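Local coordinates for glutathione reductase (Bartonella henselae, PDB 3O0H), which probably uses NADPH and a bound FAD to reduce glutathione disulfide to glutathione, at residues T355-T363 / A436-K446; T448-M456 / E464-P472. All coordinates share one frame; numbering follows the deposited sequence.

Contact 1 (T355-T363 / A436-K446)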
loop_
_atom_site.group_PDB
_atom_site.type_symbol
_atom_site.label_atom_id
_atom_site.label_comp_id
_atom_site.label_asym_id
_atom_site.label_seq_id
_atom_site.Cartn_x
_atom_site.Cartn_y
_atom_site.Cartn_z
ATOM N N THR B 355 14.506 -26.394 3.707
ATOM C CA THR B 355 14.521 -26.165 5.145
ATOM C C THR B 355 13.757 -24.856 5.394
ATOM O O THR B 355 13.839 -23.956 4.564
ATOM C CB THR B 355 15.958 -26.068 5.646
ATOM O OG1 THR B 355 15.952 -26.178 7.067
ATOM C CG2 THR B 355 16.616 -24.744 5.229
ATOM N N PRO B 356 13.020 -24.754 6.516
ATOM C CA PRO B 356 12.259 -23.524 6.698
ATOM C C PRO B 356 13.157 -22.330 6.997
ATOM O O PRO B 356 14.300 -22.480 7.452
ATOM C CB PRO B 356 11.353 -23.837 7.890
ATOM C CG PRO B 356 12.122 -24.944 8.654
ATOM C CD PRO B 356 12.759 -25.741 7.589
ATOM N N ASP B 357 12.642 -21.150 6.681
ATOM C CA ASP B 357 13.380 -19.915 6.804
ATOM C C ASP B 357 12.517 -18.918 7.570
ATOM O O ASP B 357 11.504 -18.413 7.034
ATOM C CB ASP B 357 13.666 -19.367 5.427
ATOM C CG ASP B 357 14.372 -18.018 5.460
ATOM O OD1 ASP B 357 14.666 -17.488 6.556
ATOM O OD2 ASP B 357 14.599 -17.480 4.367
ATOM N N TYR B 358 12.903 -18.658 8.816
ATOM C CA TYR B 358 12.148 -17.779 9.697
ATOM C C TYR B 358 12.897 -16.447 9.923
ATOM O O TYR B 358 12.612 -15.705 10.868
ATOM C CB TYR B 358 11.847 -18.476 11.047
ATOM C CG TYR B 358 11.150 -19.860 10.970
ATOM C CD1 TYR B 358 10.100 -20.114 10.069
ATOM C CD2 TYR B 358 11.539 -20.906 11.820
ATOM C CE1 TYR B 358 9.487 -21.398 10.002
ATOM C CE2 TYR B 358 10.921 -22.204 11.749
ATOM C CZ TYR B 358 9.872 -22.423 10.851
ATOM O OH TYR B 358 9.272 -23.676 10.740
ATOM N N ASP B 359 13.839 -16.138 9.048
ATOM C CA ASP B 359 14.535 -14.860 9.104
ATOM C C ASP B 359 13.771 -13.795 8.334
ATOM O O ASP B 359 13.210 -14.073 7.256
ATOM C CB ASP B 359 15.947 -15.025 8.528
ATOM C CG ASP B 359 16.801 -15.947 9.384
ATOM O OD1 ASP B 359 16.461 -16.079 10.596
ATOM O OD2 ASP B 359 17.790 -16.542 8.857
ATOM N N LEU B 360 13.789 -12.577 8.895
ATOM C CA LEU B 360 13.261 -11.367 8.275
ATOM C C LEU B 360 11.784 -11.525 7.888
ATOM O O LEU B 360 11.352 -11.083 6.820
ATOM C CB LEU B 360 14.125 -10.937 7.081
ATOM C CG LEU B 360 15.541 -10.400 7.375
ATOM C CD1 LEU B 360 16.443 -10.235 6.103
ATOM C CD2 LEU B 360 15.380 -9.074 8.069
ATOM N N ILE B 361 11.022 -12.149 8.766
ATOM C CA ILE B 361 9.570 -12.239 8.599
ATOM C C ILE B 361 8.909 -10.886 8.911
ATOM O O ILE B 361 9.123 -10.311 9.979
ATOM C CB ILE B 361 8.951 -13.323 9.523
ATOM C CG1 ILE B 361 9.544 -14.709 9.212
ATOM C CG2 ILE B 361 7.369 -13.336 9.364
ATOM C CD1 ILE B 361 9.110 -15.794 10.215
ATOM N N THR B 362 8.172 -10.357 7.945
ATOM C CA THR B 362 7.371 -9.179 8.139
ATOM C C THR B 362 6.103 -9.525 8.864
ATOM O O THR B 362 5.472 -10.551 8.597
ATOM C CB THR B 362 6.993 -8.535 6.779
ATOM O OG1 THR B 362 8.187 -8.309 6.040
ATOM C CG2 THR B 362 6.236 -7.206 6.984
ATOM N N THR B 363 5.732 -8.668 9.806
ATOM C CA THR B 363 4.512 -8.797 10.545
ATOM C C THR B 363 3.710 -7.511 10.517
ATOM O O THR B 363 4.251 -6.437 10.297
ATOM C CB THR B 363 4.712 -9.315 11.995
ATOM O OG1 THR B 363 5.594 -8.477 12.730
ATOM C CG2 THR B 363 5.299 -10.722 11.968
ATOM N N ALA B 436 4.819 -2.498 4.721
ATOM C CA ALA B 436 5.880 -3.307 5.296
ATOM C C ALA B 436 6.108 -4.610 4.513
ATOM O O ALA B 436 7.282 -5.019 4.279
ATOM C CB ALA B 436 5.583 -3.581 6.788
ATOM N N GLN B 437 5.030 -5.271 4.058
ATOM C CA GLN B 437 5.187 -6.464 3.219
ATOM C C GLN B 437 6.155 -6.187 2.068
ATOM O O GLN B 437 7.041 -7.003 1.736
ATOM C CB GLN B 437 3.847 -6.898 2.621
ATOM C CG GLN B 437 3.945 -7.953 1.476
ATOM C CD GLN B 437 4.270 -9.351 2.015
ATOM O OE1 GLN B 437 3.394 -10.188 2.157
ATOM N NE2 GLN B 437 5.537 -9.581 2.350
ATOM N N LEU B 438 5.971 -5.035 1.434
ATOM C CA LEU B 438 6.709 -4.696 0.237
ATOM C C LEU B 438 8.129 -4.305 0.535
ATOM O O LEU B 438 9.048 -4.707 -0.168
ATOM C CB LEU B 438 5.960 -3.590 -0.552
ATOM C CG LEU B 438 4.585 -4.103 -1.022
ATOM C CD1 LEU B 438 3.737 -2.958 -1.433
ATOM C CD2 LEU B 438 4.761 -5.114 -2.135
ATOM N N ILE B 439 8.337 -3.509 1.568
ATOM C CA ILE B 439 9.693 -3.207 2.024
ATOM C C ILE B 439 10.423 -4.519 2.415
ATOM O O ILE B 439 11.643 -4.668 2.243
ATOM C CB ILE B 439 9.630 -2.233 3.214
ATOM C CG1 ILE B 439 8.976 -0.907 2.814
ATOM C CG2 ILE B 439 10.998 -1.923 3.761
ATOM C CD1 ILE B 439 8.886 0.081 3.993
ATOM N N GLY B 440 9.655 -5.497 2.910
ATOM C CA GLY B 440 10.203 -6.738 3.357
ATOM C C GLY B 440 10.908 -7.524 2.237
ATOM O O GLY B 440 11.874 -8.248 2.463
ATOM N N ILE B 441 10.425 -7.357 1.017
ATOM C CA ILE B 441 11.064 -7.962 -0.139
ATOM C C ILE B 441 12.459 -7.345 -0.336
ATOM O O ILE B 441 13.438 -8.078 -0.535
ATOM C CB ILE B 441 10.216 -7.721 -1.398
ATOM C CG1 ILE B 441 8.825 -8.397 -1.243
ATOM C CG2 ILE B 441 10.938 -8.244 -2.679
ATOM C CD1 ILE B 441 7.878 -7.953 -2.372
ATOM N N SER B 442 12.542 -6.018 -0.244
ATOM C CA SER B 442 13.805 -5.327 -0.365
ATOM C C SER B 442 14.776 -5.737 0.741
ATOM O O SER B 442 15.949 -5.977 0.466
ATOM C CB SER B 442 13.565 -3.825 -0.395
ATOM O OG SER B 442 12.804 -3.501 -1.566
ATOM N N LEU B 443 14.292 -5.855 1.975
ATOM C CA LEU B 443 15.126 -6.301 3.105
ATOM C C LEU B 443 15.563 -7.774 2.959
ATOM O O LEU B 443 16.724 -8.109 3.246
ATOM C CB LEU B 443 14.481 -6.055 4.464
ATOM C CG LEU B 443 14.786 -4.688 5.101
ATOM C CD1 LEU B 443 14.239 -3.606 4.249
ATOM C CD2 LEU B 443 14.251 -4.558 6.505
ATOM N N LYS B 444 14.672 -8.639 2.473
ATOM C CA LYS B 444 15.053 -10.042 2.172
ATOM C C LYS B 444 16.228 -10.074 1.193
ATOM O O LYS B 444 17.081 -10.960 1.256
ATOM C CB LYS B 444 13.847 -10.851 1.607
ATOM C CG LYS B 444 14.060 -12.370 1.634
ATOM C CD LYS B 444 14.048 -12.875 3.091
ATOM C CE LYS B 444 14.130 -14.377 3.247
ATOM N NZ LYS B 444 14.369 -14.675 4.677
ATOM N N GLY B 445 16.239 -9.124 0.266
ATOM C CA GLY B 445 17.278 -8.952 -0.706
ATOM C C GLY B 445 18.552 -8.283 -0.211
ATOM O O GLY B 445 19.506 -8.190 -0.979
ATOM N N LYS B 446 18.543 -7.839 1.046
ATOM C CA LYS B 446 19.673 -7.122 1.683
ATOM C C LYS B 446 20.071 -5.886 0.897
ATOM O O LYS B 446 21.235 -5.499 0.841
ATOM C CB LYS B 446 20.846 -8.060 1.894
ATOM C CG LYS B 446 20.447 -9.307 2.690
ATOM C CD LYS B 446 20.670 -9.174 4.153
ATOM C CE LYS B 446 20.191 -10.436 4.909
ATOM N NZ LYS B 446 20.881 -11.600 4.369
HETATM O O HOH W 1 10.975 -9.988 4.443
#
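An Asx turn in the linker into the dimerisation domain meets the last turns of helix 432-444 here, through the charged end of Lys444. Asp357 OD1 accepts from the backbone N of Asp359, nearly in line with the C-O bond, which fixes the carboxylate. Its other oxygen, OD2, forms a salt bridge with Lys444 NZ at 2.8 Å. The ammonium comes from the syn side, 31° out of the carboxylate plane. Lys444 NZ also donates to Asp359 O at 2.9 Å, from above the carbonyl plane. The lysine chain leaves the helix with CG anti to the backbone N (chi1 -164°), bends once at chi2 and then runs extended to the loop. Two bonds to the loop thus hold its end.

Helix 432-444 belongs to the dimerisation domain, whose antiparallel sheet begins with strand 363-365, just after the loop. Past the last turn, Lys446 has positive phi and closes a Schellman motif. Leu360 lies over this end: its CD1 is 3.6 Å from Leu443 O and 3.9 Å from Lys446 CE. Water 1 lies between Leu360 O and Gly440 O.

Further along, Thr362 faces the helix with both branches. CG2 packs on Ala436, 3.7 Å from its CB. OG1 lies 3.7 Å from Gly440 CA, a close approach allowed by the missing side chain of glycine. Thr362 also touches Val458 of the second subunit. Nearby, the amide of Gln437 bonds to backbone atoms of Met456 and Val458 of that subunit.

Contact 2 (T448-M456 / E464-P472)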
loop_
_atom_site.group_PDB
_atom_site.type_symbol
_atom_site.label_atom_id
_atom_site.label_comp_id
_atom_site.label_asym_id
_atom_site.label_seq_id
_atom_site.Cartn_x
_atom_site.Cartn_y
_atom_site.Cartn_z
ATOM N N THR B 448 20.804 -2.130 -0.015
ATOM C CA THR B 448 21.447 -1.101 0.772
ATOM C C THR B 448 20.603 0.167 0.700
ATOM O O THR B 448 19.747 0.339 -0.193
ATOM C CB THR B 448 22.867 -0.813 0.291
ATOM O OG1 THR B 448 22.840 -0.441 -1.097
ATOM C CG2 THR B 448 23.777 -2.048 0.460
ATOM N N LYS B 449 20.834 1.037 1.671
ATOM C CA LYS B 449 20.121 2.279 1.768
ATOM C C LYS B 449 20.317 3.125 0.496
ATOM O O LYS B 449 19.401 3.847 0.070
ATOM C CB LYS B 449 20.615 3.030 3.002
ATOM C CG LYS B 449 19.953 4.398 3.219
ATOM C CD LYS B 449 18.402 4.338 3.186
ATOM C CE LYS B 449 17.803 5.688 3.731
ATOM N NZ LYS B 449 18.361 6.892 3.057
ATOM N N ASP B 450 21.496 3.001 -0.129
ATOM C CA ASP B 450 21.791 3.666 -1.388
ATOM C C ASP B 450 20.831 3.311 -2.517
ATOM O O ASP B 450 20.544 4.141 -3.360
ATOM C CB ASP B 450 23.243 3.377 -1.800
ATOM C CG ASP B 450 24.202 3.894 -0.782
ATOM O OD1 ASP B 450 24.374 5.125 -0.773
ATOM O OD2 ASP B 450 24.703 3.086 0.057
ATOM N N ILE B 451 20.335 2.092 -2.541
ATOM C CA ILE B 451 19.419 1.662 -3.592
ATOM C C ILE B 451 18.036 2.268 -3.348
ATOM O O ILE B 451 17.348 2.650 -4.308
ATOM C CB ILE B 451 19.260 0.136 -3.645
ATOM C CG1 ILE B 451 20.591 -0.567 -4.005
ATOM C CG2 ILE B 451 18.093 -0.271 -4.616
ATOM C CD1 ILE B 451 21.301 -0.089 -5.227
ATOM N N PHE B 452 17.620 2.345 -2.082
ATOM C CA PHE B 452 16.397 3.067 -1.734
ATOM C C PHE B 452 16.477 4.495 -2.267
ATOM O O PHE B 452 15.531 4.996 -2.901
ATOM C CB PHE B 452 16.172 3.109 -0.205
ATOM C CG PHE B 452 15.586 1.838 0.385
ATOM C CD1 PHE B 452 16.314 0.658 0.447
ATOM C CD2 PHE B 452 14.317 1.842 0.942
ATOM C CE1 PHE B 452 15.789 -0.512 1.016
ATOM C CE2 PHE B 452 13.765 0.652 1.505
ATOM C CZ PHE B 452 14.505 -0.519 1.540
ATOM N N ASP B 453 17.599 5.175 -1.996
ATOM C CA ASP B 453 17.747 6.578 -2.389
ATOM C C ASP B 453 17.783 6.763 -3.908
ATOM O O ASP B 453 17.449 7.836 -4.412
ATOM C CB ASP B 453 19.034 7.168 -1.818
ATOM C CG ASP B 453 19.020 7.303 -0.324
ATOM O OD1 ASP B 453 17.991 7.031 0.313
ATOM O OD2 ASP B 453 20.065 7.707 0.211
ATOM N N LYS B 454 18.261 5.744 -4.620
ATOM C CA LYS B 454 18.395 5.798 -6.076
ATOM C C LYS B 454 17.039 5.563 -6.764
ATOM O O LYS B 454 16.870 5.835 -7.947
ATOM C CB LYS B 454 19.376 4.702 -6.547
ATOM C CG LYS B 454 20.118 4.988 -7.810
ATOM C CD LYS B 454 21.305 3.996 -8.042
ATOM C CE LYS B 454 20.868 2.527 -8.107
ATOM N NZ LYS B 454 21.900 1.571 -8.719
ATOM N N THR B 455 16.094 5.031 -6.027
ATOM C CA THR B 455 14.784 4.705 -6.594
ATOM C C THR B 455 13.997 5.990 -6.812
ATOM O O THR B 455 13.802 6.781 -5.873
ATOM C CB THR B 455 14.031 3.742 -5.684
ATOM O OG1 THR B 455 14.780 2.503 -5.542
ATOM C CG2 THR B 455 12.594 3.483 -6.246
ATOM N N MET B 456 13.544 6.219 -8.037
ATOM C CA MET B 456 12.738 7.389 -8.331
ATOM C C MET B 456 11.425 7.376 -7.525
ATOM O O MET B 456 10.760 6.336 -7.412
ATOM C CB MET B 456 12.444 7.491 -9.840
ATOM C CG MET B 456 11.831 8.797 -10.276
ATOM S SD MET B 456 12.918 10.245 -10.291
ATOM C CE MET B 456 14.049 9.836 -11.650
ATOM N N GLU B 464 6.633 7.559 -1.266
ATOM C CA GLU B 464 7.799 8.265 -1.796
ATOM C C GLU B 464 8.723 8.803 -0.698
ATOM O O GLU B 464 9.916 9.022 -0.959
ATOM C CB GLU B 464 7.426 9.393 -2.762
ATOM C CG GLU B 464 6.537 10.473 -2.203
ATOM C CD GLU B 464 6.294 11.596 -3.177
ATOM O OE1 GLU B 464 5.155 12.071 -3.259
ATOM O OE2 GLU B 464 7.259 12.046 -3.843
ATOM N N GLU B 465 8.197 9.010 0.510
ATOM C CA GLU B 465 9.052 9.456 1.627
ATOM C C GLU B 465 10.185 8.480 1.898
ATOM O O GLU B 465 11.243 8.899 2.348
ATOM C CB GLU B 465 8.227 9.680 2.895
ATOM C CG GLU B 465 7.150 10.754 2.708
ATOM C CD GLU B 465 7.739 12.078 2.215
ATOM O OE1 GLU B 465 8.801 12.465 2.761
ATOM O OE2 GLU B 465 7.175 12.691 1.266
ATOM N N LEU B 466 9.984 7.199 1.591
ATOM C CA LEU B 466 10.982 6.155 1.857
ATOM C C LEU B 466 12.181 6.211 0.924
ATOM O O LEU B 466 13.237 5.665 1.241
ATOM C CB LEU B 466 10.348 4.752 1.756
ATOM C CG LEU B 466 9.487 4.363 2.945
ATOM C CD1 LEU B 466 8.443 3.303 2.545
ATOM C CD2 LEU B 466 10.397 3.896 4.102
ATOM N N VAL B 467 12.037 6.883 -0.226
ATOM C CA VAL B 467 13.130 6.913 -1.186
ATOM C C VAL B 467 13.821 8.281 -1.242
ATOM O O VAL B 467 14.670 8.495 -2.107
ATOM C CB VAL B 467 12.667 6.467 -2.579
ATOM C CG1 VAL B 467 12.146 5.040 -2.498
ATOM C CG2 VAL B 467 11.624 7.430 -3.197
ATOM N N THR B 468 13.456 9.184 -0.323
ATOM C CA THR B 468 13.979 10.547 -0.298
ATOM C C THR B 468 14.498 10.960 1.078
ATOM O O THR B 468 14.772 12.140 1.309
ATOM C CB THR B 468 12.911 11.597 -0.823
ATOM O OG1 THR B 468 11.689 11.429 -0.097
ATOM C CG2 THR B 468 12.600 11.347 -2.290
ATOM N N MET B 469 14.709 9.996 1.981
ATOM C CA MET B 469 15.344 10.319 3.258
ATOM C C MET B 469 16.853 10.254 3.153
ATOM O O MET B 469 17.487 9.397 3.745
ATOM C CB MET B 469 14.862 9.399 4.356
ATOM C CG MET B 469 13.423 9.738 4.810
ATOM S SD MET B 469 12.972 8.734 6.233
ATOM C CE MET B 469 12.979 7.114 5.436
ATOM N N TYR B 470 17.423 11.198 2.426
ATOM C CA TYR B 470 18.819 11.118 2.031
ATOM C C TYR B 470 19.758 11.237 3.226
ATOM O O TYR B 470 20.776 10.559 3.267
ATOM C CB TYR B 470 19.150 12.190 0.962
ATOM C CG TYR B 470 18.346 12.025 -0.311
ATOM C CD1 TYR B 470 18.388 10.838 -1.007
ATOM C CD2 TYR B 470 17.534 13.052 -0.809
ATOM C CE1 TYR B 470 17.660 10.657 -2.148
ATOM C CE2 TYR B 470 16.801 12.881 -1.975
ATOM C CZ TYR B 470 16.872 11.677 -2.637
ATOM O OH TYR B 470 16.171 11.414 -3.789
ATOM N N LYS B 471 19.450 12.126 4.172
ATOM C CA LYS B 471 20.303 12.302 5.352
ATOM C C LYS B 471 19.711 11.582 6.576
ATOM O O LYS B 471 18.483 11.582 6.785
ATOM C CB LYS B 471 20.529 13.792 5.661
ATOM N N PRO B 472 20.576 10.974 7.400
ATOM C CA PRO B 472 20.069 10.323 8.607
ATOM C C PRO B 472 19.458 11.321 9.581
ATOM O O PRO B 472 19.909 12.455 9.622
ATOM C CB PRO B 472 21.307 9.714 9.261
ATOM C CG PRO B 472 22.498 10.102 8.430
ATOM C CD PRO B 472 22.043 10.887 7.250
HETATM O O HOH W 2 21.026 7.644 2.664
HETATM O O HOH W 3 15.379 7.126 1.506
HETATM O O HOH W 4 16.389 9.812 -5.865
HETATM O O HOH W 5 14.734 8.961 -4.739
#
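Lys449 NZ grips both Met469 O and Asp453 OD1 in a polar seam where four waters each touch both segments. NZ donates to Met469 O at 2.7 Å, from above the carbonyl plane. It meets the syn lone pair of Asp453 OD1, one turn on, at 2.8 Å, in a salt bridge. Bends at chi2 and chi4 curl the lysine back to reach both. Water 2 accepts from NZ and donates to Asp453 OD2 and Tyr470 O. Water 3 donates to Asp453 OD1 and Leu466 O and accepts from Met469 N. Both carboxylate oxygens are therefore engaged. Tyr391 meets the lysine in a cation-pi contact.

The Tyr470 ring lies beside Asp453, with its plane 82° from the carboxylate. CD1 is 3.7 Å from Asp453 CG, and Asp453 O lies at the ring edge, in plane. Water 4 connects that carbonyl to Tyr470 OH.

Val467 sits where the helix ends. Its CB is only 3.2 Å from Phe452 O, and CG1 comes within 3.9 Å of Thr455 CB. The side chains of Val467 and Thr455 cross at about a right angle. Water 5 lies between Thr455 O and Val467 O, 2.6 and 2.7 Å from them. Thr455 OG1 turns back to Ile451 O, a bond of 2.9 Å within the last turn.

The Phe452 edge approaches Leu466 O, and both side chains pack on Leu413 of strand 409-416. This is a short helix and a returning loop laid on the antiparallel sheet of the dimerisation domain. Glu464 OE1 bonds His459 ND1, consistent with the His-Glu pair of glutathione reductase active sites at the dimer interface.

Overall arrangement
Both contacts are partly buried, and both border the second subunit. Contact 1, its centre about 16 Å from the centre of the chain, ties the incoming linker to helix 432-444. Contact 2, its centre about 30 Å from that point, joins two neighbouring pieces of the dimerisation domain. Ile439 CD1 meets Leu466 CD1 at 3.6 Å, and Phe452 packs on Ser442 and Leu443, so the helix of contact 1 is shared as a wall. In each, a lysine grips a carboxylate and a carbonyl. In contact 1 the carboxylate is across the interface; in contact 2 it is on the lysine's own helix, and water does more of the bridging.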